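Local coordinates for DUF5012 domain-containing protein (Bacteroides thetaiotaomicron, PDB 5FQ8) that is a lipoprotein of unknown function that pairs a bacterial Ig-like domain with a C-terminal beta domain and occurs in a multi-protein assembly, at residues G[114-122]-G[133-144]. Numbering follows the deposited sequence.
Sequences VAFSGYEIV and ISDFLGGWYDQR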
ATOM      1  N   VAL G 114     -53.456  17.880  -7.050  1.00108.87           N
ATOM      2  CA  VAL G 114     -52.707  16.630  -7.091  1.00106.97           C
ATOM      3  C   VAL G 114     -53.693  15.475  -7.115  1.00105.27           C
ATOM      4  O   VAL G 114     -54.694  15.482  -6.394  1.00106.07           O
ATOM      5  CB  VAL G 114     -51.751  16.506  -5.890  1.00107.57           C
ATOM      6  CG1 VAL G 114     -52.513  16.731  -4.624  1.00105.30           C
ATOM      7  CG2 VAL G 114     -51.086  15.141  -5.876  1.00109.83           C
ATOM      8  N   ALA G 115     -53.408  14.481  -7.950  1.00105.47           N
ATOM      9  CA  ALA G 115     -54.303  13.346  -8.119  1.00103.60           C
ATOM     10  C   ALA G 115     -54.048  12.291  -7.051  1.00102.37           C
ATOM     11  O   ALA G 115     -52.897  11.953  -6.759  1.00108.61           O
ATOM     12  CB  ALA G 115     -54.119  12.735  -9.505  1.00123.49           C
ATOM     13  N   PHE G 116     -55.127  11.766  -6.472  1.00 99.69           N
ATOM     14  CA  PHE G 116     -55.022  10.622  -5.581  1.00 91.41           C
ATOM     15  C   PHE G 116     -56.200   9.690  -5.823  1.00 86.96           C
ATOM     16  O   PHE G 116     -57.264  10.115  -6.282  1.00 91.09           O
ATOM     17  CB  PHE G 116     -54.954  11.040  -4.101  1.00 89.17           C
ATOM     18  CG  PHE G 116     -56.222  11.649  -3.564  1.00 78.50           C
ATOM     19  CD1 PHE G 116     -56.488  12.995  -3.741  1.00 80.93           C
ATOM     20  CD2 PHE G 116     -57.123  10.880  -2.846  1.00 75.92           C
ATOM     21  CE1 PHE G 116     -57.635  13.558  -3.233  1.00 80.82           C
ATOM     22  CE2 PHE G 116     -58.274  11.435  -2.333  1.00 75.78           C
ATOM     23  CZ  PHE G 116     -58.533  12.776  -2.528  1.00 78.23           C
ATOM     24  N   SER G 117     -55.990   8.410  -5.516  1.00 86.29           N
ATOM     25  CA  SER G 117     -56.999   7.381  -5.738  1.00 88.84           C
ATOM     26  C   SER G 117     -56.590   6.110  -5.004  1.00 83.22           C
ATOM     27  O   SER G 117     -55.439   5.951  -4.590  1.00 82.16           O
ATOM     28  CB  SER G 117     -57.189   7.103  -7.228  1.00 96.84           C
ATOM     29  OG  SER G 117     -57.843   8.190  -7.857  1.00 86.07           O
ATOM     30  N   GLY G 118     -57.555   5.204  -4.855  1.00 82.72           N
ATOM     31  CA  GLY G 118     -57.308   3.894  -4.292  1.00 82.35           C
ATOM     32  C   GLY G 118     -57.569   3.765  -2.807  1.00 79.69           C
ATOM     33  O   GLY G 118     -57.519   2.650  -2.280  1.00 77.26           O
ATOM     34  N   TYR G 119     -57.860   4.861  -2.123  1.00 78.27           N
ATOM     35  CA  TYR G 119     -58.023   4.844  -0.680  1.00 75.91           C
ATOM     36  C   TYR G 119     -59.440   4.445  -0.299  1.00 76.16           C
ATOM     37  O   TYR G 119     -60.399   4.770  -0.999  1.00 79.94           O
ATOM     38  CB  TYR G 119     -57.680   6.221  -0.130  1.00 77.62           C
ATOM     39  CG  TYR G 119     -56.270   6.596  -0.464  1.00 78.24           C
ATOM     40  CD1 TYR G 119     -55.240   5.700  -0.240  1.00 73.75           C
ATOM     41  CD2 TYR G 119     -55.963   7.821  -1.032  1.00 74.98           C
ATOM     42  CE1 TYR G 119     -53.942   6.015  -0.540  1.00 75.83           C
ATOM     43  CE2 TYR G 119     -54.661   8.146  -1.342  1.00 82.34           C
ATOM     44  CZ  TYR G 119     -53.650   7.237  -1.091  1.00 80.67           C
ATOM     45  OH  TYR G 119     -52.339   7.538  -1.393  1.00 86.05           O
ATOM     46  N   GLU G 120     -59.568   3.722   0.808  1.00 70.55           N
ATOM     47  CA  GLU G 120     -60.863   3.232   1.259  1.00 65.98           C
ATOM     48  C   GLU G 120     -61.401   4.110   2.379  1.00 63.93           C
ATOM     49  O   GLU G 120     -60.637   4.628   3.196  1.00 67.74           O
ATOM     50  CB  GLU G 120     -60.768   1.776   1.728  1.00 61.97           C
ATOM     51  CG  GLU G 120     -60.652   0.755   0.593  1.00 62.77           C
ATOM     52  CD  GLU G 120     -60.779  -0.688   1.054  1.00 66.76           C
ATOM     53  OE1 GLU G 120     -60.801  -0.933   2.278  1.00 55.99           O
ATOM     54  OE2 GLU G 120     -60.855  -1.578   0.183  1.00 59.85           O
ATOM     55  N   ILE G 121     -62.719   4.294   2.396  1.00 65.14           N
ATOM     56  CA  ILE G 121     -63.405   4.980   3.480  1.00 58.97           C
ATOM     57  C   ILE G 121     -64.655   4.189   3.842  1.00 58.45           C
ATOM     58  O   ILE G 121     -64.989   3.195   3.204  1.00 58.96           O
ATOM     59  CB  ILE G 121     -63.769   6.432   3.130  1.00 73.92           C
ATOM     60  CG1 ILE G 121     -64.717   6.462   1.938  1.00 63.96           C
ATOM     61  CG2 ILE G 121     -62.526   7.249   2.862  1.00 63.49           C
ATOM     62  CD1 ILE G 121     -65.344   7.798   1.724  1.00 66.20           C
ATOM     63  N   VAL G 122     -65.353   4.656   4.873  1.00 60.16           N
ATOM     64  CA  VAL G 122     -66.457   3.918   5.477  1.00 62.28           C
ATOM     65  C   VAL G 122     -67.686   4.812   5.540  1.00 64.28           C
ATOM     66  O   VAL G 122     -67.604   5.953   6.007  1.00 65.95           O
ATOM     67  CB  VAL G 122     -66.093   3.419   6.889  1.00 60.41           C
ATOM     68  CG1 VAL G 122     -67.212   2.575   7.455  1.00 60.62           C
ATOM     69  CG2 VAL G 122     -64.797   2.642   6.861  1.00 63.45           C
ATOM     70  N   ILE G 133     -69.876   9.058   8.107  1.00 79.02           N
ATOM     71  CA  ILE G 133     -68.781   9.052   7.144  1.00 78.16           C
ATOM     72  C   ILE G 133     -67.476   9.159   7.914  1.00 77.12           C
ATOM     73  O   ILE G 133     -67.325  10.037   8.770  1.00 77.82           O
ATOM     74  CB  ILE G 133     -68.917  10.195   6.121  1.00 81.73           C
ATOM     75  CG1 ILE G 133     -67.646  10.335   5.289  1.00 81.90           C
ATOM     76  CG2 ILE G 133     -69.246  11.501   6.809  1.00 83.25           C
ATOM     77  CD1 ILE G 133     -67.568   9.384   4.134  1.00 79.49           C
ATOM     78  N   SER G 134     -66.538   8.271   7.609  1.00 73.07           N
ATOM     79  CA  SER G 134     -65.299   8.227   8.366  1.00 69.35           C
ATOM     80  C   SER G 134     -64.279   9.252   7.899  1.00 72.32           C
ATOM     81  O   SER G 134     -63.370   9.584   8.663  1.00 73.26           O
ATOM     82  CB  SER G 134     -64.684   6.840   8.280  1.00 67.00           C
ATOM     83  OG  SER G 134     -64.400   6.525   6.933  1.00 66.46           O
ATOM     84  N   ASP G 135     -64.398   9.753   6.667  1.00 74.82           N
ATOM     85  CA  ASP G 135     -63.437  10.730   6.168  1.00 76.30           C
ATOM     86  C   ASP G 135     -64.060  11.437   4.965  1.00 80.88           C
ATOM     87  O   ASP G 135     -64.126  10.865   3.872  1.00 84.15           O
ATOM     88  CB  ASP G 135     -62.116  10.061   5.801  1.00 69.43           C
ATOM     89  CG  ASP G 135     -60.976  11.048   5.689  1.00 69.92           C
ATOM     90  OD1 ASP G 135     -61.235  12.265   5.738  1.00 62.38           O
ATOM     91  OD2 ASP G 135     -59.820  10.600   5.550  1.00 70.66           O
ATOM     92  N   PHE G 136     -64.510  12.672   5.175  1.00 76.54           N
ATOM     93  CA  PHE G 136     -64.978  13.483   4.060  1.00 89.28           C
ATOM     94  C   PHE G 136     -63.875  13.804   3.070  1.00 70.84           C
ATOM     95  O   PHE G 136     -64.180  14.251   1.962  1.00 75.20           O
ATOM     96  CB  PHE G 136     -65.562  14.796   4.557  1.00 71.11           C
ATOM     97  CG  PHE G 136     -67.044  14.779   4.739  1.00 73.06           C
ATOM     98  CD1 PHE G 136     -67.882  14.551   3.668  1.00 74.69           C
ATOM     99  CD2 PHE G 136     -67.602  15.029   5.979  1.00 71.07           C
ATOM    100  CE1 PHE G 136     -69.245  14.547   3.833  1.00 76.14           C
ATOM    101  CE2 PHE G 136     -68.961  15.029   6.154  1.00 72.85           C
ATOM    102  CZ  PHE G 136     -69.788  14.787   5.080  1.00 76.05           C
ATOM    103  N   LEU G 137     -62.612  13.625   3.443  1.00 69.07           N
ATOM    104  CA  LEU G 137     -61.498  14.001   2.589  1.00 70.56           C
ATOM    105  C   LEU G 137     -60.949  12.831   1.793  1.00 70.00           C
ATOM    106  O   LEU G 137     -59.893  12.966   1.175  1.00 72.30           O
ATOM    107  CB  LEU G 137     -60.375  14.625   3.415  1.00 69.42           C
ATOM    108  CG  LEU G 137     -60.684  15.799   4.342  1.00 69.90           C
ATOM    109  CD1 LEU G 137     -59.422  16.252   5.046  1.00 68.80           C
ATOM    110  CD2 LEU G 137     -61.304  16.953   3.586  1.00 73.60           C
ATOM    111  N   GLY G 138     -61.628  11.688   1.797  1.00 68.71           N
ATOM    112  CA  GLY G 138     -61.155  10.566   1.012  1.00 68.49           C
ATOM    113  C   GLY G 138     -59.755  10.125   1.346  1.00 73.81           C
ATOM    114  O   GLY G 138     -59.098   9.486   0.521  1.00 73.08           O
ATOM    115  N   GLY G 139     -59.274  10.455   2.539  1.00 74.56           N
ATOM    116  CA  GLY G 139     -57.947  10.050   2.957  1.00 79.03           C
ATOM    117  C   GLY G 139     -56.831  10.911   2.408  1.00 82.77           C
ATOM    118  O   GLY G 139     -55.761  10.388   2.101  1.00 79.22           O
ATOM    119  N   TRP G 140     -57.055  12.221   2.269  1.00 91.83           N
ATOM    120  CA  TRP G 140     -55.989  13.086   1.786  1.00 92.96           C
ATOM    121  C   TRP G 140     -54.913  13.274   2.842  1.00 91.78           C
ATOM    122  O   TRP G 140     -53.749  13.507   2.503  1.00 92.91           O
ATOM    123  CB  TRP G 140     -56.542  14.443   1.345  1.00100.67           C
ATOM    124  CG  TRP G 140     -55.487  15.490   1.169  1.00107.56           C
ATOM    125  CD1 TRP G 140     -55.307  16.600   1.932  1.00116.34           C
ATOM    126  CD2 TRP G 140     -54.451  15.508   0.182  1.00105.50           C
ATOM    127  NE1 TRP G 140     -54.238  17.326   1.471  1.00106.15           N
ATOM    128  CE2 TRP G 140     -53.689  16.674   0.400  1.00108.84           C
ATOM    129  CE3 TRP G 140     -54.095  14.657  -0.867  1.00103.95           C
ATOM    130  CZ2 TRP G 140     -52.593  17.009  -0.392  1.00111.09           C
ATOM    131  CZ3 TRP G 140     -53.005  14.992  -1.654  1.00116.42           C
ATOM    132  CH2 TRP G 140     -52.265  16.155  -1.407  1.00118.48           C
ATOM    133  N   TYR G 141     -55.276  13.181   4.114  1.00 93.02           N
ATOM    134  CA  TYR G 141     -54.314  13.198   5.203  1.00 82.60           C
ATOM    135  C   TYR G 141     -54.210  11.862   5.909  1.00 71.30           C
ATOM    136  O   TYR G 141     -53.106  11.438   6.253  1.00 71.99           O
ATOM    137  CB  TYR G 141     -54.686  14.279   6.224  1.00 67.61           C
ATOM    138  CG  TYR G 141     -54.658  15.688   5.687  1.00 73.69           C
ATOM    139  CD1 TYR G 141     -53.549  16.182   5.023  1.00 66.48           C
ATOM    140  CD2 TYR G 141     -55.749  16.526   5.853  1.00 66.32           C
ATOM    141  CE1 TYR G 141     -53.531  17.478   4.543  1.00 69.57           C
ATOM    142  CE2 TYR G 141     -55.741  17.812   5.375  1.00 69.39           C
ATOM    143  CZ  TYR G 141     -54.632  18.288   4.718  1.00 71.03           C
ATOM    144  OH  TYR G 141     -54.628  19.581   4.238  1.00 74.35           O
ATOM    145  N   ASP G 142     -55.340  11.182   6.104  1.00 73.67           N
ATOM    146  CA  ASP G 142     -55.378   9.921   6.835  1.00 72.91           C
ATOM    147  C   ASP G 142     -54.382   8.918   6.272  1.00 80.15           C
ATOM    148  O   ASP G 142     -53.428   8.521   6.948  1.00 77.49           O
ATOM    149  CB  ASP G 142     -56.803   9.356   6.802  1.00 73.86           C
ATOM    150  CG  ASP G 142     -56.991   8.164   7.723  1.00 66.99           C
ATOM    151  OD1 ASP G 142     -56.083   7.856   8.517  1.00 64.71           O
ATOM    152  OD2 ASP G 142     -58.064   7.538   7.662  1.00 66.85           O
ATOM    153  N   GLN G 143     -54.588   8.502   5.027  1.00 85.34           N
ATOM    154  CA  GLN G 143     -53.789   7.444   4.424  1.00 82.20           C
ATOM    155  C   GLN G 143     -53.063   7.897   3.164  1.00 81.92           C
ATOM    156  O   GLN G 143     -52.477   7.067   2.467  1.00 82.47           O
ATOM    157  CB  GLN G 143     -54.685   6.251   4.119  1.00 80.80           C
ATOM    158  CG  GLN G 143     -55.925   6.654   3.373  1.00 81.49           C
ATOM    159  CD  GLN G 143     -57.129   5.867   3.794  1.00 81.33           C
ATOM    160  OE1 GLN G 143     -57.105   4.639   3.810  1.00 81.34           O
ATOM    161  NE2 GLN G 143     -58.195   6.569   4.156  1.00 78.98           N
ATOM    162  N   ARG G 144     -53.093   9.186   2.843  1.00 83.52           N
ATOM    163  CA  ARG G 144     -52.296   9.689   1.729  1.00 81.46           C
ATOM    164  C   ARG G 144     -50.876   9.966   2.189  1.00 76.91           C
ATOM    165  O   ARG G 144     -49.921   9.358   1.698  1.00 77.14           O
ATOM    166  CB  ARG G 144     -52.923  10.957   1.154  1.00 84.25           C
ATOM    167  CG  ARG G 144     -53.083  10.925  -0.343  1.00 88.39           C
ATOM    168  CD  ARG G 144     -51.797  10.484  -1.012  1.00 86.75           C
ATOM    169  NE  ARG G 144     -50.979  11.611  -1.448  1.00 86.29           N
ATOM    170  CZ  ARG G 144     -50.760  11.926  -2.721  1.00 91.05           C
ATOM    171  NH1 ARG G 144     -51.298  11.195  -3.683  1.00 95.03           N
ATOM    172  NH2 ARG G 144     -50.001  12.965  -3.034  1.00 91.48           N
TER
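Val122 and Ser134 are joined by two hydrogen bonds at the open end of the hairpin of strands 120-125 and 130-133, where the second strand gives way to a loop. Ser134 N gives its hydrogen to Val122 O (3.0 Å) within the carbonyl plane, while Val122 N turns to the serine hydroxyl, with OG 2.9 Å from that nitrogen. With OG set between its own N and carbonyl carbon (chi1 60°), the hydroxyl reaches Val122 N and takes the place of a backbone acceptor. Farther along, Gln143 NE2 makes a weak bond to Glu120 O at 3.3 Å. The glutamine chain, bent at chi2, runs antiparallel alongside the Tyr119 ring, its CG against CD1, amide and ring planes 24° apart. Tyr119 lies across the loop: its CB rests on Gly138 O, and CE2 comes 3.3 Å from Arg144 CG, the guanidinium plane standing 82° to the ring. Replacing Tyr119 with an alanine would remove the ring and is likely to leave the aliphatic part of Arg144 and the Gln143 CG without their packing partner. Nearer the start of 114-122, Phe116 CE2 nears Gly138 O (3.6 Å), and its ring meets Trp140 obliquely; Val114 CG1 approaches Trp140 CH2 and CZ3, likewise at a slant. At the other end Ile121 CD1 touches Ile133 CD1 (3.6 Å). Asp135 OD1 accepts from Leu137 N, forming an Asx turn within the type I turn 135-138. A beta-hairpin thus continues into a long loop that folds back along the preceding chain, packing against the antiparallel sheet of the BT_2262-like C-terminal domain.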